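Local coordinates for probable fatty acyl-CoA transferase Rv3272 (Mycobacterium tuberculosis, PDB 5YX6), which binds fatty acyl-CoAs of varying chain length, palmitoyl-CoA most tightly, and probably acts as a family III CoA transferase in fatty acid metabolism, at residues K8-F13 with A185-L190; V30-D33 with E37-K40; Q20-P25 with L67-G72; I126-T131 with H180-A185. All blocks are in the same frame, centred on the assembly; numbering follows the deposited sequence.

Contact 1 of 4, residues K8-F13 with A185-L190; sequences KPLDGF and AVLAAL
L187 is the first residue of helical segment 185-190 to reach the loop 8-13, and it does so with one methyl: its CD1 lies 4.0 Å from CD1 of L10, the two side chains crossing at about a right angle. The L187 CB does not point at the loop, but the end of the side chain comes nearer; both torsions (chi1 -97°, chi2 9°) lie away from the staggered values. One helical turn further on, L190 carries the larger share. Its CD1 faces two neighbouring partners, CD2 of L10 at 3.9 Å and CD2 of F13 at 4.1 Å. Its other branch, CD2, sits 4.2 Å above the F13 ring plane, displaced toward the rim, while L10 CD2 meets the same ring at its edge and in plane. In the Rossmann-fold domain, this contact packs the loop that leads into strand 14-17 against the long helix 173-196. Two consecutive turns shape that loop. A type I turn runs from K8 to D11, where K8 N bonds almost linearly to D11 OD2 (3.0 Å, 177°), approaching from above the carboxylate plane. A type II turn then runs from L10 to F13, closed by F13 N to L10 O at 3.1 Å, with G12 at positive phi. R195 of the second subunit makes a cation-pi contact with the F13 ring and hydrogen-bonds to the backbone oxygens of P9 and D11, so this packing borders the dimer interface. F13 also touches R193 and E194, residues of the pocket that holds benzamidine.

Contact 2 of 4, residues V30-D33 with E37-K40; sequences VLVD and EVIK
V38 projects from the start of strand 37-42 against the last turn of helix 23-33, where V32 and L31 receive it. Beginning at the branch point, V38 CB already lies 3.7 Å from V32 CG2. The methyl beyond it, V38 CG2, comes closer still, 3.6 Å from the same V32 CG2, and also rests 4.1 Å from L31 CB. With V38 CG1 anti to its backbone N (chi1 174°), CG2 is left beside that nitrogen and aimed at the helix. The two valines cross at about a right angle, and a single methyl of V32 touches both CB and CG2 of its partner.

This is the returning half of a beta-alpha-beta unit, strand 14-17, helix 23-33 and strand 37-42, at the start of the Rossmann fold. V38 also packs on V15 and D17 of the neighbouring parallel strand, while E37, turned away from the helix, forms salt bridges with R14 and K74. K40 in turn pairs with E47. Between the two segments themselves the contact is wholly apolar and buried: with only aliphatic carbons meeting, the helix is held to the strand by shape and by exclusion of water, without any directional bond.

Contact 3 of 4, residues Q20-P25 with L67-G72; sequences QNVAGP and LPNNRG
The flat carboxamide of N69 enters the contact through its nitrogen end: ND2 lies 4.0 Å from V22 CG1 and 3.9 Å from V22 O, too far for more than packing. A second planar group, the guanidinium of R71, has the carbonyl carbon of P68 at its edge and in plane. Its NE bonds to P68 O at 3.1 Å (159°), with a weak, longer bond from NH1 to the same oxygen, which ties the loop 67-72 back on itself. P25 CB stands 4.1 Å from both N69 CB and N70 OD1, so one carbon of the proline ring meets two consecutive asparagines. This joins the first turn of helix 23-33, the helix of the opening beta-alpha-beta unit of the Rossmann fold, to the loop leading into the edge strand 74-77. Two carbonyl oxygens, P25 O and N69 O, approach to 3.2 Å; both accept a hydrogen bond from K73 NZ, whose probable positive charge would offset their mutual repulsion. The same ammonium also reaches N70 OD1, while N70 ND2 is held by F66 O. V22 also touches D175, the inferred nucleophile, the two side chains about 4 Å apart.

Contact 4 of 4, residues I126-T131 with H180-A185; sequences IYARLT and HVLAQA
The 2.9 Å backbone bond from Q184 N to H180 O belongs to the helical turn from which L182 reaches A128 and L130 of strand 126-131. The next such bond, A185 N to V181 O, has the same length, so L182 extends from a regular stretch of helix. Its CG is anti to the backbone N (chi1 -178°), which carries the forked end toward the strand and divides it between two partners. CD1 meets the A128 methyl at 4.1 Å. CD2 lies 4.0 Å from L130 CD2 and equally far from L130 CB, against the flank of that leucine. L130 has its own CG anti to its backbone N (chi1 178°), and the two leucines cross obliquely as they pass. Helix 173-196 here lies on one face of the parallel Rossmann sheet, whose strand order is 3-2-1-4-5-6, with 126-131 as the fifth strand; A128 and L130 point into the helix-sheet interface. R129, between them, points away and forms salt bridges with E101 and E109. Y127 likewise leaves the interface and presents its ring edge, in plane, to R129 CG. L182 also touches V204 of the adjoining strand and A27 of helix 23-33, making it a shared apolar residue of sheet and helices. Turned elsewhere on the helix, H180 ND1 hydrogen-bonds to Q184 NE2 of the second subunit, and Q184 NE2 to H180 ND1 of that subunit, so a reciprocal polar pair crosses the homodimer interface.

Contacts 1 and 4 share A185 and follow successive turns of helix 173-196, their centres 12 Å apart; L190 CD2 lies 3.6 Å from I126 CD1. The centres of contacts 1 and 2 are 10 Å apart, and F13 O to E37 N (2.9 Å) probably bonds the two. Those of contacts 2 and 3 are likewise 10 Å apart, with K40 NZ 2.9 Å from N70 OD1. L130 CD2 approaches A23 CB (3.6 Å), linking contacts 3 and 4 near the inferred nucleophile D175, its side chain about 7 Å from that of L130. Contact 1, away from D175, has the F13 side chain about 6 Å from a bound benzamidine, probably a crystallisation additive that may mark a pocket.

Contact 1 of 4, residues K8-F13 with A185-L190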
loop_
_atom_site.group_PDB
_atom_site.type_symbol
_atom_site.label_atom_id
_atom_site.label_comp_id
_atom_site.label_asym_id
_atom_site.label_seq_id
_atom_site.Cartn_x
_atom_site.Cartn_y
_atom_site.Cartn_z
ATOM N N LYS A 8 22.387 11.523 -3.080
ATOM C CA LYS A 8 21.067 10.902 -3.020
ATOM C C LYS A 8 20.474 10.909 -4.422
ATOM O O LYS A 8 20.786 11.799 -5.217
ATOM C CB LYS A 8 20.153 11.641 -2.043
ATOM C CG LYS A 8 20.533 11.495 -0.597
ATOM C CD LYS A 8 19.398 11.986 0.259
ATOM C CE LYS A 8 19.609 11.643 1.721
ATOM N NZ LYS A 8 18.373 11.929 2.509
ATOM N N PRO A 9 19.598 9.936 -4.723
ATOM C CA PRO A 9 19.097 9.755 -6.093
ATOM C C PRO A 9 18.542 11.019 -6.756
ATOM O O PRO A 9 18.753 11.180 -7.952
ATOM C CB PRO A 9 17.989 8.712 -5.918
ATOM C CG PRO A 9 18.429 7.910 -4.737
ATOM C CD PRO A 9 19.108 8.886 -3.814
ATOM N N LEU A 10 17.889 11.895 -5.992
ATOM C CA LEU A 10 17.173 13.039 -6.546
ATOM C C LEU A 10 17.798 14.409 -6.265
ATOM O O LEU A 10 17.110 15.427 -6.366
ATOM C CB LEU A 10 15.728 13.048 -6.026
ATOM C CG LEU A 10 14.918 11.785 -6.300
ATOM C CD1 LEU A 10 13.470 11.958 -5.906
ATOM C CD2 LEU A 10 15.035 11.433 -7.771
ATOM N N ASP A 11 19.073 14.441 -5.884
ATOM C CA ASP A 11 19.797 15.712 -5.740
ATOM C C ASP A 11 19.627 16.585 -6.977
ATOM O O ASP A 11 19.766 16.111 -8.107
ATOM C CB ASP A 11 21.296 15.491 -5.495
ATOM C CG ASP A 11 21.588 14.900 -4.128
ATOM O OD1 ASP A 11 20.724 15.027 -3.226
ATOM O OD2 ASP A 11 22.699 14.344 -3.945
ATOM N N GLY A 12 19.294 17.851 -6.760
ATOM C CA GLY A 12 19.169 18.787 -7.854
ATOM C C GLY A 12 17.767 18.910 -8.420
ATOM O O GLY A 12 17.484 19.863 -9.141
ATOM N N PHE A 13 16.878 17.970 -8.098
ATOM C CA PHE A 13 15.500 18.039 -8.597
ATOM C C PHE A 13 14.620 18.897 -7.691
ATOM O O PHE A 13 14.679 18.789 -6.464
ATOM C CB PHE A 13 14.881 16.645 -8.718
ATOM C CG PHE A 13 15.446 15.817 -9.830
ATOM C CD1 PHE A 13 15.965 16.410 -10.966
ATOM C CD2 PHE A 13 15.455 14.440 -9.741
ATOM C CE1 PHE A 13 16.487 15.635 -11.991
ATOM C CE2 PHE A 13 15.960 13.668 -10.760
ATOM C CZ PHE A 13 16.480 14.264 -11.885
ATOM N N ALA A 185 5.231 6.529 -9.334
ATOM C CA ALA A 185 4.915 7.062 -10.647
ATOM C C ALA A 185 5.743 8.302 -10.993
ATOM O O ALA A 185 6.134 8.491 -12.138
ATOM C CB ALA A 185 3.450 7.373 -10.726
ATOM N N VAL A 186 6.026 9.139 -10.002
ATOM C CA VAL A 186 6.916 10.265 -10.224
ATOM C C VAL A 186 8.319 9.766 -10.576
ATOM O O VAL A 186 8.953 10.269 -11.498
ATOM C CB VAL A 186 6.985 11.183 -8.989
ATOM C CG1 VAL A 186 8.167 12.114 -9.093
ATOM C CG2 VAL A 186 5.673 11.980 -8.830
ATOM N N LEU A 187 8.792 8.758 -9.851
ATOM C CA LEU A 187 10.115 8.198 -10.094
ATOM C C LEU A 187 10.227 7.633 -11.512
ATOM O O LEU A 187 11.222 7.869 -12.213
ATOM C CB LEU A 187 10.418 7.116 -9.068
ATOM C CG LEU A 187 11.243 7.420 -7.815
ATOM C CD1 LEU A 187 11.508 8.898 -7.618
ATOM C CD2 LEU A 187 10.594 6.800 -6.571
ATOM N N ALA A 188 9.196 6.910 -11.940
ATOM C CA ALA A 188 9.158 6.374 -13.295
ATOM C C ALA A 188 9.238 7.509 -14.310
ATOM O O ALA A 188 10.003 7.438 -15.276
ATOM C CB ALA A 188 7.900 5.544 -13.512
ATOM N N ALA A 189 8.472 8.569 -14.067
ATOM C CA ALA A 189 8.467 9.724 -14.958
ATOM C C ALA A 189 9.839 10.406 -15.034
ATOM O O ALA A 189 10.281 10.788 -16.107
ATOM C CB ALA A 189 7.411 10.718 -14.515
ATOM N N LEU A 190 10.500 10.559 -13.893
ATOM C CA LEU A 190 11.832 11.149 -13.843
ATOM C C LEU A 190 12.838 10.321 -14.647
ATOM O O LEU A 190 13.743 10.865 -15.276
ATOM C CB LEU A 190 12.300 11.281 -12.394
ATOM C CG LEU A 190 11.615 12.390 -11.596
ATOM C CD1 LEU A 190 11.988 12.267 -10.126
ATOM C CD2 LEU A 190 11.966 13.779 -12.142
#

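Contact 2 of 4, residues V30-D33 with E37-K40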
loop_
_atom_site.group_PDB
_atom_site.type_symbol
_atom_site.label_atom_id
_atom_site.label_comp_id
_atom_site.label_asym_id
_atom_site.label_seq_id
_atom_site.Cartn_x
_atom_site.Cartn_y
_atom_site.Cartn_z
ATOM N N VAL A 30 8.555 10.981 0.637
ATOM C CA VAL A 30 9.406 9.987 -0.002
ATOM C C VAL A 30 10.433 10.656 -0.906
ATOM O O VAL A 30 11.602 10.297 -0.891
ATOM C CB VAL A 30 8.588 8.966 -0.830
ATOM C CG1 VAL A 30 9.512 8.120 -1.702
ATOM C CG2 VAL A 30 7.734 8.077 0.091
ATOM N N LEU A 31 9.987 11.623 -1.695
ATOM C CA LEU A 31 10.884 12.386 -2.558
ATOM C C LEU A 31 11.945 13.160 -1.779
ATOM O O LEU A 31 13.112 13.207 -2.184
ATOM C CB LEU A 31 10.077 13.355 -3.430
ATOM C CG LEU A 31 9.479 12.857 -4.755
ATOM C CD1 LEU A 31 9.660 11.366 -4.958
ATOM C CD2 LEU A 31 8.023 13.249 -4.894
ATOM N N VAL A 32 11.539 13.760 -0.662
ATOM C CA VAL A 32 12.462 14.448 0.232
ATOM C C VAL A 32 13.525 13.502 0.758
ATOM O O VAL A 32 14.705 13.835 0.761
ATOM C CB VAL A 32 11.726 15.091 1.424
ATOM C CG1 VAL A 32 12.708 15.572 2.477
ATOM C CG2 VAL A 32 10.886 16.249 0.944
ATOM N N ASP A 33 13.102 12.319 1.195
ATOM C CA ASP A 33 14.027 11.319 1.723
ATOM C C ASP A 33 15.053 10.906 0.664
ATOM O O ASP A 33 16.187 10.548 0.981
ATOM C CB ASP A 33 13.266 10.085 2.212
ATOM C CG ASP A 33 12.316 10.390 3.388
ATOM O OD1 ASP A 33 12.485 11.440 4.057
ATOM O OD2 ASP A 33 11.418 9.550 3.659
ATOM N N GLU A 37 14.456 18.668 -3.558
ATOM C CA GLU A 37 13.981 19.885 -2.922
ATOM C C GLU A 37 12.488 19.992 -3.177
ATOM O O GLU A 37 12.068 20.239 -4.301
ATOM C CB GLU A 37 14.710 21.116 -3.463
ATOM C CG GLU A 37 14.138 22.446 -2.973
ATOM C CD GLU A 37 14.881 23.665 -3.527
ATOM O OE1 GLU A 37 15.014 23.777 -4.767
ATOM O OE2 GLU A 37 15.323 24.517 -2.726
ATOM N N VAL A 38 11.688 19.816 -2.132
ATOM C CA VAL A 38 10.240 19.808 -2.279
ATOM C C VAL A 38 9.613 21.037 -1.640
ATOM O O VAL A 38 9.745 21.272 -0.448
ATOM C CB VAL A 38 9.623 18.539 -1.660
ATOM C CG1 VAL A 38 8.104 18.614 -1.692
ATOM C CG2 VAL A 38 10.137 17.294 -2.382
ATOM N N ILE A 39 8.931 21.827 -2.454
ATOM C CA ILE A 39 8.372 23.091 -2.001
ATOM C C ILE A 39 6.865 22.974 -1.860
ATOM O O ILE A 39 6.162 22.804 -2.859
ATOM C CB ILE A 39 8.697 24.241 -2.980
ATOM C CG1 ILE A 39 10.203 24.364 -3.186
ATOM C CG2 ILE A 39 8.096 25.554 -2.489
ATOM C CD1 ILE A 39 10.568 25.405 -4.215
ATOM N N LYS A 40 6.385 23.030 -0.618
ATOM C CA LYS A 40 4.954 23.045 -0.338
ATOM C C LYS A 40 4.357 24.374 -0.776
ATOM O O LYS A 40 4.956 25.419 -0.565
ATOM C CB LYS A 40 4.667 22.832 1.151
ATOM C CG LYS A 40 4.779 21.422 1.650
ATOM C CD LYS A 40 4.282 21.337 3.087
ATOM C CE LYS A 40 2.755 21.274 3.173
ATOM N NZ LYS A 40 2.191 20.031 2.560
#

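Contact 3 of 4, residues Q20-P25 with L67-G72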
loop_
_atom_site.group_PDB
_atom_site.type_symbol
_atom_site.label_atom_id
_atom_site.label_comp_id
_atom_site.label_asym_id
_atom_site.label_seq_id
_atom_site.Cartn_x
_atom_site.Cartn_y
_atom_site.Cartn_z
ATOM N N GLN A 20 -2.455 18.293 -0.037
ATOM C CA GLN A 20 -2.794 18.426 1.383
ATOM C C GLN A 20 -3.154 17.085 2.011
ATOM O O GLN A 20 -3.318 16.089 1.308
ATOM C CB GLN A 20 -3.944 19.406 1.606
ATOM C CG GLN A 20 -3.688 20.807 1.098
ATOM C CD GLN A 20 -4.952 21.635 1.077
ATOM O OE1 GLN A 20 -5.567 21.869 2.124
ATOM N NE2 GLN A 20 -5.354 22.080 -0.109
ATOM N N ASN A 21 -3.279 17.083 3.336
ATOM C CA ASN A 21 -3.705 15.913 4.105
ATOM C C ASN A 21 -2.619 14.833 4.075
ATOM O O ASN A 21 -1.474 15.139 4.410
ATOM C CB ASN A 21 -5.058 15.406 3.605
ATOM C CG ASN A 21 -6.116 16.510 3.590
ATOM O OD1 ASN A 21 -6.225 17.282 4.550
ATOM N ND2 ASN A 21 -6.882 16.603 2.497
ATOM N N VAL A 22 -2.921 13.595 3.682
ATOM C CA VAL A 22 -1.922 12.528 3.914
ATOM C C VAL A 22 -1.277 11.894 2.669
ATOM O O VAL A 22 -0.052 11.832 2.595
ATOM C CB VAL A 22 -2.522 11.389 4.788
ATOM C CG1 VAL A 22 -1.546 10.207 4.905
ATOM C CG2 VAL A 22 -2.883 11.919 6.173
ATOM N N ALA A 23 -2.074 11.427 1.710
ATOM C CA ALA A 23 -1.550 10.672 0.558
ATOM C C ALA A 23 -0.499 11.446 -0.261
ATOM O O ALA A 23 0.646 10.997 -0.409
ATOM C CB ALA A 23 -2.684 10.240 -0.335
ATOM N N GLY A 24 -0.897 12.588 -0.813
ATOM C CA GLY A 24 0.015 13.426 -1.570
ATOM C C GLY A 24 1.244 13.874 -0.795
ATOM O O GLY A 24 2.361 13.829 -1.319
ATOM N N PRO A 25 1.054 14.342 0.446
ATOM C CA PRO A 25 2.243 14.715 1.224
ATOM C C PRO A 25 3.197 13.553 1.544
ATOM O O PRO A 25 4.388 13.817 1.690
ATOM C CB PRO A 25 1.642 15.296 2.507
ATOM C CG PRO A 25 0.334 15.865 2.057
ATOM C CD PRO A 25 -0.181 14.885 1.042
ATOM N N LEU A 67 2.926 16.881 10.780
ATOM C CA LEU A 67 4.353 16.765 11.075
ATOM C C LEU A 67 5.096 15.575 10.431
ATOM O O LEU A 67 6.200 15.754 9.904
ATOM C CB LEU A 67 4.563 16.724 12.592
ATOM C CG LEU A 67 6.033 16.698 13.018
ATOM C CD1 LEU A 67 6.361 17.978 13.774
ATOM C CD2 LEU A 67 6.350 15.485 13.854
ATOM N N PRO A 68 4.516 14.359 10.468
ATOM C CA PRO A 68 5.326 13.240 9.964
ATOM C C PRO A 68 5.620 13.261 8.457
ATOM O O PRO A 68 6.616 12.673 8.048
ATOM C CB PRO A 68 4.478 12.009 10.306
ATOM C CG PRO A 68 3.518 12.455 11.336
ATOM C CD PRO A 68 3.239 13.892 11.037
ATOM N N ASN A 69 4.793 13.921 7.651
ATOM C CA ASN A 69 4.967 13.847 6.205
ATOM C C ASN A 69 5.440 15.149 5.532
ATOM O O ASN A 69 5.338 15.286 4.311
ATOM C CB ASN A 69 3.666 13.393 5.537
ATOM C CG ASN A 69 3.274 11.972 5.910
ATOM O OD1 ASN A 69 4.122 11.107 6.121
ATOM N ND2 ASN A 69 1.977 11.720 5.954
ATOM N N ASN A 70 5.954 16.099 6.310
ATOM C CA ASN A 70 6.428 17.359 5.734
ATOM C C ASN A 70 7.772 17.805 6.285
ATOM O O ASN A 70 8.116 18.977 6.228
ATOM C CB ASN A 70 5.385 18.453 5.954
ATOM C CG ASN A 70 4.087 18.135 5.276
ATOM O OD1 ASN A 70 3.948 18.295 4.070
ATOM N ND2 ASN A 70 3.148 17.607 6.035
ATOM N N ARG A 71 8.534 16.865 6.822
ATOM C CA ARG A 71 9.858 17.167 7.329
ATOM C C ARG A 71 10.822 17.438 6.177
ATOM O O ARG A 71 10.797 16.742 5.162
ATOM C CB ARG A 71 10.344 16.020 8.214
ATOM C CG ARG A 71 9.471 15.810 9.442
ATOM C CD ARG A 71 9.709 14.483 10.124
ATOM N NE ARG A 71 9.377 13.361 9.248
ATOM C CZ ARG A 71 10.269 12.583 8.647
ATOM N NH1 ARG A 71 9.866 11.591 7.866
ATOM N NH2 ARG A 71 11.564 12.799 8.823
ATOM N N GLY A 72 11.631 18.484 6.311
ATOM C CA GLY A 72 12.657 18.776 5.326
ATOM C C GLY A 72 12.080 19.435 4.091
ATOM O O GLY A 72 12.782 19.651 3.106
#

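Contact 4 of 4, residues I126-T131 with H180-A185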
loop_
_atom_site.group_PDB
_atom_site.type_symbol
_atom_site.label_atom_id
_atom_site.label_comp_id
_atom_site.label_asym_id
_atom_site.label_seq_id
_atom_site.Cartn_x
_atom_site.Cartn_y
_atom_site.Cartn_z
ATOM N N ILE A 126 7.408 17.523 -15.349
ATOM C CA ILE A 126 6.576 16.371 -15.072
ATOM C C ILE A 126 5.395 16.823 -14.217
ATOM O O ILE A 126 5.562 17.570 -13.249
ATOM C CB ILE A 126 7.396 15.267 -14.387
ATOM C CG1 ILE A 126 8.366 14.674 -15.406
ATOM C CG2 ILE A 126 6.497 14.185 -13.802
ATOM C CD1 ILE A 126 9.596 14.083 -14.813
ATOM N N TYR A 127 4.196 16.418 -14.616
ATOM C CA TYR A 127 2.968 16.849 -13.955
ATOM C C TYR A 127 2.240 15.648 -13.357
ATOM O O TYR A 127 1.861 14.743 -14.082
ATOM C CB TYR A 127 2.070 17.575 -14.956
ATOM C CG TYR A 127 1.061 18.520 -14.355
ATOM C CD1 TYR A 127 -0.093 18.044 -13.741
ATOM C CD2 TYR A 127 1.245 19.893 -14.431
ATOM C CE1 TYR A 127 -1.024 18.915 -13.204
ATOM C CE2 TYR A 127 0.325 20.769 -13.897
ATOM C CZ TYR A 127 -0.808 20.278 -13.287
ATOM O OH TYR A 127 -1.728 21.160 -12.760
ATOM N N ALA A 128 2.055 15.631 -12.042
ATOM C CA ALA A 128 1.466 14.469 -11.381
ATOM C C ALA A 128 0.171 14.798 -10.631
ATOM O O ALA A 128 0.150 15.700 -9.800
ATOM C CB ALA A 128 2.487 13.839 -10.429
ATOM N N ARG A 129 -0.898 14.058 -10.924
ATOM C CA ARG A 129 -2.216 14.293 -10.321
ATOM C C ARG A 129 -2.709 13.128 -9.462
ATOM O O ARG A 129 -2.772 11.984 -9.918
ATOM C CB ARG A 129 -3.245 14.599 -11.407
ATOM C CG ARG A 129 -2.667 15.440 -12.530
ATOM C CD ARG A 129 -3.723 15.968 -13.473
ATOM N NE ARG A 129 -4.518 17.030 -12.869
ATOM C CZ ARG A 129 -5.311 17.839 -13.556
ATOM N NH1 ARG A 129 -6.000 18.785 -12.932
ATOM N NH2 ARG A 129 -5.399 17.709 -14.873
ATOM N N LEU A 130 -3.043 13.428 -8.212
ATOM C CA LEU A 130 -3.637 12.450 -7.303
ATOM C C LEU A 130 -5.097 12.799 -7.014
ATOM O O LEU A 130 -5.388 13.889 -6.534
ATOM C CB LEU A 130 -2.835 12.376 -6.006
ATOM C CG LEU A 130 -3.357 11.432 -4.923
ATOM C CD1 LEU A 130 -3.425 10.014 -5.432
ATOM C CD2 LEU A 130 -2.453 11.501 -3.702
ATOM N N THR A 131 -6.022 11.903 -7.349
ATOM C CA THR A 131 -7.432 12.153 -7.041
ATOM C C THR A 131 -8.023 11.008 -6.216
ATOM O O THR A 131 -7.378 9.978 -6.029
ATOM C CB THR A 131 -8.284 12.338 -8.320
ATOM O OG1 THR A 131 -8.373 11.097 -9.028
ATOM C CG2 THR A 131 -7.693 13.411 -9.219
ATOM N N HIS A 180 2.657 5.990 -1.762
ATOM C CA HIS A 180 3.792 5.251 -2.309
ATOM C C HIS A 180 3.655 4.996 -3.808
ATOM O O HIS A 180 4.663 4.972 -4.519
ATOM C CB HIS A 180 3.983 3.932 -1.546
ATOM C CG HIS A 180 4.557 4.131 -0.177
ATOM N ND1 HIS A 180 5.833 4.606 0.028
ATOM C CD2 HIS A 180 4.000 4.008 1.052
ATOM C CE1 HIS A 180 6.055 4.727 1.325
ATOM N NE2 HIS A 180 4.956 4.378 1.967
ATOM N N VAL A 181 2.422 4.812 -4.285
ATOM C CA VAL A 181 2.191 4.556 -5.706
ATOM C C VAL A 181 2.452 5.821 -6.529
ATOM O O VAL A 181 3.062 5.768 -7.597
ATOM C CB VAL A 181 0.759 4.060 -5.970
ATOM C CG1 VAL A 181 0.510 3.981 -7.466
ATOM C CG2 VAL A 181 0.546 2.694 -5.339
ATOM N N LEU A 182 2.017 6.958 -6.001
ATOM C CA LEU A 182 2.293 8.245 -6.612
ATOM C C LEU A 182 3.796 8.507 -6.693
ATOM O O LEU A 182 4.298 8.957 -7.727
ATOM C CB LEU A 182 1.609 9.365 -5.829
ATOM C CG LEU A 182 1.801 10.764 -6.410
ATOM C CD1 LEU A 182 1.287 10.864 -7.845
ATOM C CD2 LEU A 182 1.100 11.772 -5.526
ATOM N N ALA A 183 4.495 8.251 -5.589
ATOM C CA ALA A 183 5.942 8.413 -5.538
ATOM C C ALA A 183 6.604 7.526 -6.584
ATOM O O ALA A 183 7.513 7.958 -7.303
ATOM C CB ALA A 183 6.473 8.093 -4.147
ATOM N N GLN A 184 6.137 6.285 -6.662
ATOM C CA GLN A 184 6.586 5.354 -7.690
ATOM C C GLN A 184 6.406 5.964 -9.090
ATOM O O GLN A 184 7.325 5.954 -9.917
ATOM C CB GLN A 184 5.816 4.038 -7.563
ATOM C CG GLN A 184 5.959 3.072 -8.722
ATOM C CD GLN A 184 4.815 2.073 -8.777
ATOM O OE1 GLN A 184 3.976 2.111 -9.681
ATOM N NE2 GLN A 184 4.773 1.173 -7.804
ATOM N N ALA A 185 5.231 6.529 -9.334
ATOM C CA ALA A 185 4.915 7.062 -10.647
ATOM C C ALA A 185 5.743 8.302 -10.993
ATOM O O ALA A 185 6.134 8.491 -12.138
ATOM C CB ALA A 185 3.450 7.373 -10.726
#